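Local coordinates for uncharacterized protein (Legionella longbeachae NSW150, PDB 4JZA) that probably dephosphorylates phosphoinositide lipids as a phosphatidylinositol-3-phosphatase, and so may act on lipid metabolism at the interface between Legionella and its host, at residues Y41-A46 / Q605-G610; G191-R194 / Q200-Y203; M601-H606 / K645-A650. One frame throughout, in Å; residues are numbered along the deposited sequence.

Contact 1. Residues Y41-A46 / Q605-G610; sequences YHRSFA and QHEHAG
R43 and E607 sit on helices whose backbones stay well apart, R43 CA lying 11.5 Å from E607 CA, so two long side chains bridge the gap from opposite directions. The R43 side chain leaves its helix with CG anti to the backbone N (chi1 -169°) and runs straight to CD before bending at chi3, which brings the guanidinium up to E607. E607 bends at chi2 to meet it. NH2 is the nitrogen that does the touching: E607 OE2 lies 2.6 Å from R43 NH2, at the guanidinium edge and in its plane, and E607 OE1 is 2.7 Å from the same NH2. The carboxylate thus presents both oxygens to one nitrogen, with its plane turned 40° from the guanidinium. This salt bridge includes a hydrogen bond from NH2 to OE2 that is weak, its N-H...O angle being 118°. R43 NH1 makes a long, weak ion pair with E33. Further round helix 604-612, A609 touches K554, which lies within the CX5R sequence characteristic of cysteine-based phosphatases. The contact itself is a surface salt bridge between two helices of the alpha/beta fold, joining segments 559 residues apart at their closest ends.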
# COMPACT_ATOMS: atom_id res chain seq x y z
N TYR A 41 6.58 10.74 19.20
CA TYR A 41 6.71 10.82 17.76
C TYR A 41 8.11 10.36 17.28
O TYR A 41 8.24 9.86 16.18
CB TYR A 41 6.21 12.18 17.21
CG TYR A 41 4.67 12.22 17.13
CD1 TYR A 41 3.96 11.33 16.28
CD2 TYR A 41 3.91 13.12 17.93
CE1 TYR A 41 2.56 11.34 16.21
CE2 TYR A 41 2.51 13.12 17.86
CZ TYR A 41 1.85 12.24 17.00
OH TYR A 41 0.48 12.25 16.92
N HIS A 42 9.13 10.47 18.12
CA HIS A 42 10.41 9.85 17.79
C HIS A 42 10.30 8.34 17.57
O HIS A 42 10.95 7.79 16.69
CB HIS A 42 11.52 10.16 18.81
CG HIS A 42 12.84 9.61 18.38
ND1 HIS A 42 13.27 8.33 18.71
CD2 HIS A 42 13.77 10.11 17.53
CE1 HIS A 42 14.43 8.09 18.13
NE2 HIS A 42 14.75 9.15 17.39
N ARG A 43 9.47 7.67 18.34
CA ARG A 43 9.24 6.23 18.12
C ARG A 43 8.63 5.99 16.74
O ARG A 43 9.12 5.16 16.00
CB ARG A 43 8.33 5.61 19.23
CG ARG A 43 8.29 4.07 19.16
CD ARG A 43 7.44 3.40 20.23
NE ARG A 43 6.07 3.20 19.77
CZ ARG A 43 5.52 2.02 19.51
NH1 ARG A 43 6.19 0.89 19.65
NH2 ARG A 43 4.28 1.97 19.09
N SER A 44 7.58 6.73 16.38
CA SER A 44 6.92 6.52 15.09
C SER A 44 7.87 6.78 13.92
O SER A 44 7.82 6.11 12.89
CB SER A 44 5.61 7.34 15.00
OG SER A 44 4.64 6.80 15.94
N PHE A 45 8.79 7.70 14.14
CA PHE A 45 9.79 8.04 13.15
C PHE A 45 10.80 6.90 12.92
O PHE A 45 11.05 6.48 11.79
CB PHE A 45 10.49 9.34 13.57
CG PHE A 45 11.73 9.60 12.82
CD1 PHE A 45 11.68 10.18 11.59
CD2 PHE A 45 12.94 9.25 13.36
CE1 PHE A 45 12.82 10.39 10.88
CE2 PHE A 45 14.08 9.46 12.66
CZ PHE A 45 14.01 10.02 11.42
N ALA A 46 11.37 6.39 13.98
CA ALA A 46 12.24 5.25 13.83
C ALA A 46 11.51 4.04 13.24
O ALA A 46 12.09 3.26 12.49
CB ALA A 46 12.83 4.89 15.19
N GLN A 605 -5.97 2.14 19.45
CA GLN A 605 -6.36 2.09 18.05
C GLN A 605 -5.28 2.66 17.15
O GLN A 605 -5.15 2.25 16.00
CB GLN A 605 -7.63 2.91 17.80
CG GLN A 605 -8.88 2.33 18.45
CD GLN A 605 -9.20 0.92 17.97
OE1 GLN A 605 -8.74 0.51 16.93
NE2 GLN A 605 -9.99 0.20 18.74
N HIS A 606 -4.53 3.62 17.64
CA HIS A 606 -3.52 4.26 16.81
C HIS A 606 -2.47 3.21 16.47
O HIS A 606 -1.98 3.15 15.31
CB HIS A 606 -2.82 5.42 17.54
CG HIS A 606 -3.72 6.59 17.87
ND1 HIS A 606 -4.90 6.46 18.56
CD2 HIS A 606 -3.52 7.91 17.70
CE1 HIS A 606 -5.41 7.66 18.77
NE2 HIS A 606 -4.59 8.56 18.28
N GLU A 607 -2.12 2.41 17.47
CA GLU A 607 -1.14 1.35 17.33
C GLU A 607 -1.60 0.27 16.40
O GLU A 607 -0.81 -0.26 15.57
CB GLU A 607 -0.82 0.76 18.69
CG GLU A 607 -0.13 1.78 19.57
CD GLU A 607 1.31 2.02 19.14
OE1 GLU A 607 1.84 3.17 19.35
OE2 GLU A 607 1.92 1.03 18.59
N HIS A 608 -2.86 -0.06 16.50
CA HIS A 608 -3.45 -1.07 15.62
C HIS A 608 -3.33 -0.61 14.18
O HIS A 608 -2.80 -1.33 13.36
CB HIS A 608 -4.90 -1.33 15.99
CG HIS A 608 -5.47 -2.55 15.37
ND1 HIS A 608 -6.41 -2.51 14.37
CD2 HIS A 608 -5.22 -3.86 15.61
CE1 HIS A 608 -6.73 -3.75 14.03
NE2 HIS A 608 -6.02 -4.58 14.76
N ALA A 609 -3.74 0.61 13.86
CA ALA A 609 -3.40 1.21 12.55
C ALA A 609 -1.90 1.14 12.17
O ALA A 609 -1.54 0.89 11.01
CB ALA A 609 -3.85 2.65 12.49
N GLY A 610 -1.03 1.41 13.13
CA GLY A 610 0.43 1.39 12.86
C GLY A 610 0.94 0.06 12.35
O GLY A 610 1.85 -0.01 11.53

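Contact 2. Residues G191-R194 / Q200-Y203; sequences GWLR and QHAY
Between L193 and H201 lies a buried, local helix-to-helix contact in the phosphoinositide phosphatase insertion domain, about 26 Å from the centre of the chain to that of the contact. Short helix 191-194 and the following helix 198-206 approach with L193 CA and H201 CA 6.9 Å apart, and one residue from each makes the contact, L193 with both its carbonyl and its side chain. Standing anti to the backbone N (chi1 -155°), CG of H201 carries the imidazole close to L193. Its ND1 gives a weak hydrogen bond to L193 O over 3.4 Å, bent to an N-H...O angle of 135°; the carbonyl oxygen sits at the ring edge, near the ring plane. These are two successive helices of the insertion domain joined by a short connection, only five residues separating the segments. Van der Waals contact accompanies the polar one: L193 CG comes to 3.7 Å from H201 CE1, an apolar pair, and L193 CD1 lies 3.8 Å from H201 ND1. The leucine branch therefore packs beside the same corner of the imidazole that its own carbonyl engages, the two side chains crossing at about a right angle. V312 and P387 also touch H201, and L193 packs on I303. Neighbouring W192 meets F204 edge-to-face, adding an aromatic link between the two helices, while R194 NH2 is hydrogen-bonded to L313 O.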
# COMPACT_ATOMS: atom_id res chain seq x y z
N GLY A 191 2.33 -9.95 -21.38
CA GLY A 191 1.77 -8.70 -21.95
C GLY A 191 0.50 -8.84 -22.79
O GLY A 191 -0.41 -8.02 -22.70
N TRP A 192 0.46 -9.87 -23.62
CA TRP A 192 -0.68 -10.07 -24.49
C TRP A 192 -1.95 -10.27 -23.74
O TRP A 192 -3.03 -9.95 -24.25
CB TRP A 192 -0.44 -11.25 -25.42
CG TRP A 192 -0.37 -12.62 -24.82
CD1 TRP A 192 0.78 -13.34 -24.52
CD2 TRP A 192 -1.49 -13.50 -24.56
NE1 TRP A 192 0.41 -14.62 -24.07
CE2 TRP A 192 -0.96 -14.73 -24.09
CE3 TRP A 192 -2.88 -13.36 -24.68
CZ2 TRP A 192 -1.78 -15.80 -23.72
CZ3 TRP A 192 -3.71 -14.42 -24.29
CH2 TRP A 192 -3.16 -15.62 -23.82
N LEU A 193 -1.83 -10.81 -22.52
CA LEU A 193 -3.02 -11.09 -21.69
C LEU A 193 -3.52 -9.84 -21.06
O LEU A 193 -4.73 -9.62 -20.98
CB LEU A 193 -2.67 -12.09 -20.61
CG LEU A 193 -3.82 -12.71 -19.82
CD1 LEU A 193 -4.94 -13.30 -20.67
CD2 LEU A 193 -3.19 -13.78 -18.97
N ARG A 194 -2.58 -9.00 -20.64
CA ARG A 194 -2.90 -7.70 -20.12
C ARG A 194 -3.60 -6.83 -21.13
O ARG A 194 -4.51 -6.13 -20.76
CB ARG A 194 -1.65 -6.98 -19.67
CG ARG A 194 -1.06 -7.57 -18.41
CD ARG A 194 0.03 -6.67 -17.87
NE ARG A 194 0.86 -7.37 -16.90
CZ ARG A 194 0.48 -7.69 -15.65
NH1 ARG A 194 -0.74 -7.40 -15.21
NH2 ARG A 194 1.32 -8.30 -14.84
N GLN A 200 -12.45 -11.11 -23.83
CA GLN A 200 -11.41 -11.98 -24.33
C GLN A 200 -10.64 -12.52 -23.14
O GLN A 200 -10.27 -13.68 -23.12
CB GLN A 200 -10.48 -11.25 -25.30
CG GLN A 200 -11.15 -10.73 -26.58
CD GLN A 200 -10.19 -9.92 -27.44
OE1 GLN A 200 -9.37 -10.47 -28.14
NE2 GLN A 200 -10.27 -8.63 -27.37
N HIS A 201 -10.41 -11.65 -22.15
CA HIS A 201 -9.80 -12.06 -20.87
C HIS A 201 -10.62 -13.18 -20.24
O HIS A 201 -10.04 -14.15 -19.72
CB HIS A 201 -9.71 -10.87 -19.89
CG HIS A 201 -8.63 -10.99 -18.86
ND1 HIS A 201 -7.29 -10.81 -19.14
CD2 HIS A 201 -8.69 -11.22 -17.53
CE1 HIS A 201 -6.57 -10.93 -18.04
NE2 HIS A 201 -7.40 -11.19 -17.05
N ALA A 202 -11.95 -13.06 -20.28
CA ALA A 202 -12.75 -14.13 -19.72
C ALA A 202 -12.56 -15.43 -20.51
O ALA A 202 -12.51 -16.54 -19.91
CB ALA A 202 -14.21 -13.75 -19.67
N TYR A 203 -12.45 -15.31 -21.84
CA TYR A 203 -12.31 -16.50 -22.70
C TYR A 203 -11.11 -17.33 -22.25
O TYR A 203 -11.26 -18.47 -21.87
CB TYR A 203 -12.18 -16.13 -24.19
CG TYR A 203 -12.15 -17.33 -25.12
CD1 TYR A 203 -13.32 -17.96 -25.48
CD2 TYR A 203 -10.99 -17.81 -25.64
CE1 TYR A 203 -13.34 -19.04 -26.32
CE2 TYR A 203 -10.99 -18.92 -26.47
CZ TYR A 203 -12.18 -19.53 -26.82
OH TYR A 203 -12.26 -20.65 -27.64

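Contact 3. Residues M601-H606 / K645-A650; sequences MSRHQH and KDDDRA
D647 OD2 lies in the plane of the H606 ring, at its NE2 edge, while CD2 of the same histidine sits over one face of the R603 guanidinium, offset to its rim. A His-carboxylate hydrogen bond here joins helix 604-612 to helix 643-652, and R603, at the junction with helix 587-602, stands beside it. H606 NE2 donates to D647 OD2 over 3.1 Å with an N-H...O angle of 155°. The donor meets this oxygen from above the carboxylate plane, 78° out of it; the planes of ring and carboxylate are 81° apart. With CG of D647 beside its backbone N (chi1 -73°), OD2 is brought to the NE2 edge while the two side chains cross at about a right angle. R603, which has positive phi at the helix junction, reaches the other oxygen, OD1, through NH2. This ion pair is too close in the model for its exact geometry to be trusted. Behind the turn, H604 bonds through its ring nitrogens to T147 and D164 of the central sheet, fixing the junction against it. Buried OD2 of D647 has a second partner besides H606 NE2, the hydroxyl OH of Y600, which bonds to it from helix 587-602.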
# COMPACT_ATOMS: atom_id res chain seq x y z
N MSE A 601 -6.70 8.53 23.95
CA MSE A 601 -5.30 8.77 24.34
C MSE A 601 -4.52 7.55 24.78
O MSE A 601 -3.34 7.62 24.91
CB MSE A 601 -5.25 9.80 25.44
CG MSE A 601 -5.72 11.15 24.88
SE MSE A 601 -5.88 12.57 26.23
CE MSE A 601 -4.01 12.50 26.85
N SER A 602 -5.15 6.42 25.04
CA SER A 602 -4.40 5.21 25.32
C SER A 602 -3.60 4.87 24.08
O SER A 602 -2.50 4.24 24.15
CB SER A 602 -5.33 4.06 25.68
OG SER A 602 -6.16 3.71 24.59
N ARG A 603 -4.18 5.27 22.94
CA ARG A 603 -3.57 5.11 21.63
C ARG A 603 -3.61 3.68 21.20
O ARG A 603 -2.89 3.29 20.30
CB ARG A 603 -2.11 5.59 21.59
CG ARG A 603 -1.93 7.06 21.89
CD ARG A 603 -0.62 7.59 21.33
NE ARG A 603 -1.00 8.75 20.56
CZ ARG A 603 -0.76 8.96 19.28
NH1 ARG A 603 -0.01 8.13 18.56
NH2 ARG A 603 -1.26 10.03 18.73
N HIS A 604 -4.43 2.88 21.84
CA HIS A 604 -4.57 1.53 21.40
C HIS A 604 -4.94 1.44 19.90
O HIS A 604 -4.30 0.73 19.15
CB HIS A 604 -5.62 0.85 22.22
CG HIS A 604 -6.00 -0.49 21.71
ND1 HIS A 604 -5.27 -1.62 21.99
CD2 HIS A 604 -7.05 -0.90 20.95
CE1 HIS A 604 -5.80 -2.65 21.37
NE2 HIS A 604 -6.89 -2.25 20.74
N GLN A 605 -5.97 2.14 19.45
CA GLN A 605 -6.36 2.09 18.05
C GLN A 605 -5.28 2.66 17.15
O GLN A 605 -5.15 2.25 16.00
CB GLN A 605 -7.63 2.91 17.80
CG GLN A 605 -8.88 2.33 18.45
CD GLN A 605 -9.20 0.92 17.97
OE1 GLN A 605 -8.74 0.51 16.93
NE2 GLN A 605 -9.99 0.20 18.74
N HIS A 606 -4.53 3.62 17.64
CA HIS A 606 -3.52 4.26 16.81
C HIS A 606 -2.47 3.21 16.47
O HIS A 606 -1.98 3.15 15.31
CB HIS A 606 -2.82 5.42 17.54
CG HIS A 606 -3.72 6.59 17.87
ND1 HIS A 606 -4.90 6.46 18.56
CD2 HIS A 606 -3.52 7.91 17.70
CE1 HIS A 606 -5.41 7.66 18.77
NE2 HIS A 606 -4.59 8.56 18.28
N LYS A 645 -4.03 17.00 14.70
CA LYS A 645 -3.45 17.12 13.36
C LYS A 645 -2.16 16.28 13.21
O LYS A 645 -1.87 15.76 12.14
CB LYS A 645 -3.23 18.57 13.00
CG LYS A 645 -4.54 19.33 12.82
CD LYS A 645 -4.30 20.80 12.47
CE LYS A 645 -5.53 21.48 11.85
NZ LYS A 645 -6.47 21.90 12.93
N ASP A 646 -1.43 16.10 14.30
CA ASP A 646 -0.31 15.22 14.34
C ASP A 646 -0.77 13.80 14.17
O ASP A 646 -0.14 13.03 13.43
CB ASP A 646 0.42 15.34 15.68
CG ASP A 646 1.10 16.72 15.88
OD1 ASP A 646 1.29 17.41 14.86
OD2 ASP A 646 1.44 17.12 17.04
N ASP A 647 -1.87 13.42 14.85
CA ASP A 647 -2.43 12.10 14.63
C ASP A 647 -2.72 11.87 13.15
O ASP A 647 -2.42 10.81 12.63
CB ASP A 647 -3.69 11.86 15.49
CG ASP A 647 -3.34 11.67 16.98
OD1 ASP A 647 -2.12 11.57 17.20
OD2 ASP A 647 -4.21 11.66 17.90
N ASP A 648 -3.24 12.88 12.46
CA ASP A 648 -3.61 12.75 11.06
C ASP A 648 -2.37 12.69 10.18
O ASP A 648 -2.33 11.97 9.19
CB ASP A 648 -4.54 13.88 10.70
CG ASP A 648 -4.92 13.91 9.24
OD1 ASP A 648 -5.86 13.23 8.81
OD2 ASP A 648 -4.30 14.70 8.52
N ARG A 649 -1.34 13.42 10.57
CA ARG A 649 -0.05 13.38 9.88
C ARG A 649 0.53 11.98 9.98
O ARG A 649 1.03 11.41 8.97
CB ARG A 649 0.90 14.43 10.51
CG ARG A 649 2.32 14.68 9.93
CD ARG A 649 2.30 15.09 8.48
NE ARG A 649 2.25 13.92 7.64
CZ ARG A 649 2.28 13.89 6.31
NH1 ARG A 649 2.39 15.01 5.60
NH2 ARG A 649 2.22 12.71 5.71
N ALA A 650 0.48 11.40 11.17
CA ALA A 650 1.12 10.09 11.34
C ALA A 650 0.31 9.01 10.58
O ALA A 650 0.89 8.11 10.02
CB ALA A 650 1.29 9.73 12.79

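Overall arrangement
From the N terminus, the chain enters contact 1 at helix 41-62, where segment 41-46 meets its partner, 605-610, which begins 559 residues after 41-46 ends. Contact 2 opens and closes within that long excursion, as a short turn in the insertion domain, with its centre 42 Å from that of contact 1. Contact 3 begins just before contact 1 is completed, shares Q605 and H606 with it, and then closes a loop of 38 residues onto helix 643-652. Contacts 1 and 3 overlap along the chain and also touch in space, Y41 packing against D646 and A650, which brings helices 41-62, 604-612 and 643-652 together. Contact 2 lies across the centre of the chain from contact 3.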